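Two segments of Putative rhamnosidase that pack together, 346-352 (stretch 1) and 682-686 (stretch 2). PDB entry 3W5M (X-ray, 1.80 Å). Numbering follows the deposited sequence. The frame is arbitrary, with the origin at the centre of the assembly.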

# COMPACT_ATOMS: atom_id res chain seq x y z
N GLY A 346 -0.68 1.55 -10.19
CA GLY A 346 -0.18 1.85 -8.83
C GLY A 346 -0.09 3.35 -8.62
O GLY A 346 -0.39 4.12 -9.52
N TRP A 347 0.34 3.76 -7.41
CA TRP A 347 0.34 5.15 -7.00
C TRP A 347 1.76 5.71 -7.02
O TRP A 347 2.66 5.21 -6.34
CB TRP A 347 -0.16 5.25 -5.55
CG TRP A 347 -0.41 6.63 -5.04
CD1 TRP A 347 -0.39 7.80 -5.74
CD2 TRP A 347 -0.82 6.96 -3.71
NE1 TRP A 347 -0.72 8.86 -4.91
CE2 TRP A 347 -0.97 8.37 -3.66
CE3 TRP A 347 -1.01 6.21 -2.54
CZ2 TRP A 347 -1.35 9.04 -2.48
CZ3 TRP A 347 -1.41 6.86 -1.39
CH2 TRP A 347 -1.56 8.27 -1.36
N THR A 348 1.93 6.72 -7.86
CA THR A 348 3.11 7.59 -7.84
C THR A 348 2.64 9.05 -7.85
O THR A 348 1.44 9.32 -8.05
CB THR A 348 4.06 7.32 -9.02
OG1 THR A 348 3.32 7.35 -10.26
CG2 THR A 348 4.78 5.95 -8.86
N ASP A 349 3.56 10.01 -7.64
CA ASP A 349 3.15 11.39 -7.91
C ASP A 349 3.02 11.58 -9.43
O ASP A 349 4.04 11.80 -10.14
CB ASP A 349 4.15 12.40 -7.29
CG ASP A 349 3.83 13.87 -7.69
OD1 ASP A 349 2.88 14.15 -8.45
OD2 ASP A 349 4.58 14.76 -7.24
N TYR A 350 1.78 11.51 -9.93
CA TYR A 350 1.55 11.47 -11.38
C TYR A 350 2.02 12.71 -12.16
O TYR A 350 2.13 12.68 -13.38
CB TYR A 350 0.08 11.21 -11.67
CG TYR A 350 -0.42 9.93 -11.05
CD1 TYR A 350 -0.02 8.68 -11.53
CD2 TYR A 350 -1.30 9.97 -9.95
CE1 TYR A 350 -0.50 7.49 -10.93
CE2 TYR A 350 -1.76 8.81 -9.36
CZ TYR A 350 -1.38 7.57 -9.87
OH TYR A 350 -1.87 6.43 -9.26
N ARG A 351 2.26 13.80 -11.46
CA ARG A 351 2.85 14.99 -12.10
C ARG A 351 4.30 14.70 -12.48
O ARG A 351 4.79 15.17 -13.51
CB ARG A 351 2.83 16.17 -11.13
CG ARG A 351 1.44 16.69 -10.76
CD ARG A 351 1.46 17.51 -9.47
NE ARG A 351 1.57 16.69 -8.26
CZ ARG A 351 1.61 17.18 -7.02
NH1 ARG A 351 1.55 18.49 -6.83
NH2 ARG A 351 1.71 16.36 -5.96
N LYS A 352 4.99 13.91 -11.65
CA LYS A 352 6.41 13.62 -11.87
C LYS A 352 6.66 12.33 -12.63
O LYS A 352 7.58 12.28 -13.46
CB LYS A 352 7.17 13.62 -10.54
CG LYS A 352 7.16 15.01 -9.90
CD LYS A 352 8.12 15.12 -8.75
CE LYS A 352 8.18 16.55 -8.24
NZ LYS A 352 9.30 16.66 -7.27
N ALA A 682 4.58 10.09 1.71
CA ALA A 682 5.02 10.08 0.33
C ALA A 682 4.32 8.92 -0.40
O ALA A 682 4.35 7.80 0.10
CB ALA A 682 6.54 9.93 0.25
N PRO A 683 3.69 9.19 -1.56
CA PRO A 683 3.44 10.48 -2.24
C PRO A 683 2.77 11.50 -1.34
O PRO A 683 1.96 11.15 -0.48
CB PRO A 683 2.47 10.10 -3.38
CG PRO A 683 2.82 8.69 -3.68
CD PRO A 683 3.14 8.06 -2.35
N ALA A 684 3.12 12.76 -1.54
CA ALA A 684 2.62 13.83 -0.69
C ALA A 684 1.24 14.28 -1.16
O ALA A 684 1.07 14.74 -2.29
CB ALA A 684 3.62 14.99 -0.67
N VAL A 685 0.25 14.06 -0.31
CA VAL A 685 -1.12 14.51 -0.55
C VAL A 685 -1.65 15.19 0.70
O VAL A 685 -1.13 14.96 1.81
CB VAL A 685 -2.06 13.36 -0.98
CG1 VAL A 685 -1.64 12.80 -2.32
CG2 VAL A 685 -2.08 12.24 0.05
N GLY A 686 -2.65 16.05 0.50
CA GLY A 686 -3.43 16.65 1.57
C GLY A 686 -2.76 17.59 2.55
O GLY A 686 -3.22 17.74 3.68
O HOH W 1 1.72 13.46 -4.82
O HOH W 2 2.19 17.36 -3.20

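This is a small, mainly apolar contact between two irregular segments far apart in sequence, built on a proline packed against a tryptophan face and edged by a water-bridged arginine, with no direct hydrogen bond crossing between the segments.

At its centre, Pro683 CG lies 3.7 Å from the centroid of the five-membered ring of Trp347 and only 8° off the ring normal, so a CH-pi interaction forms over the indole face. The pairing suits both residues: proline offers a compact ring with slightly polarised C-H bonds, and tryptophan a broad, electron-rich surface. Pro683 follows a cis peptide bond, and its CA-to-CB bond, like that of Trp347, points toward the opposing segment. The indole meets a second partner at its edge, where Trp347 CZ2 comes within 3.8 Å of Val685 CG1; a branched aliphatic side chain fits well in this buried, apolar setting. The indole nitrogen, Trp347 NE1, is not left unsatisfied, since it is hydrogen-bonded elsewhere in the structure. Pro683 CG also approaches the backbone, 4.2 Å from Asp349 N.

The polar margin works through solvent. Arg351 NH2 and Ala684 O are 4.1 Å apart, too far for a direct hydrogen bond, but two waters join them. Water 1 accepts from Arg351 NH2 at 3.1 Å and donates to Ala684 O at 2.9 Å; water 2 does the same, at 3.0 Å from each of these atoms. Ala684 thus contributes to the bridges through its backbone carbonyl.

Asp349 helps hold the arginine in place: its OD1 accepts from Arg351 NE at 2.9 Å, as part of a salt bridge, and from Arg351 N at 3.1 Å. A backbone hydrogen bond from Lys352 N to Asp349 O, 2.8 Å long, further ties this turn together.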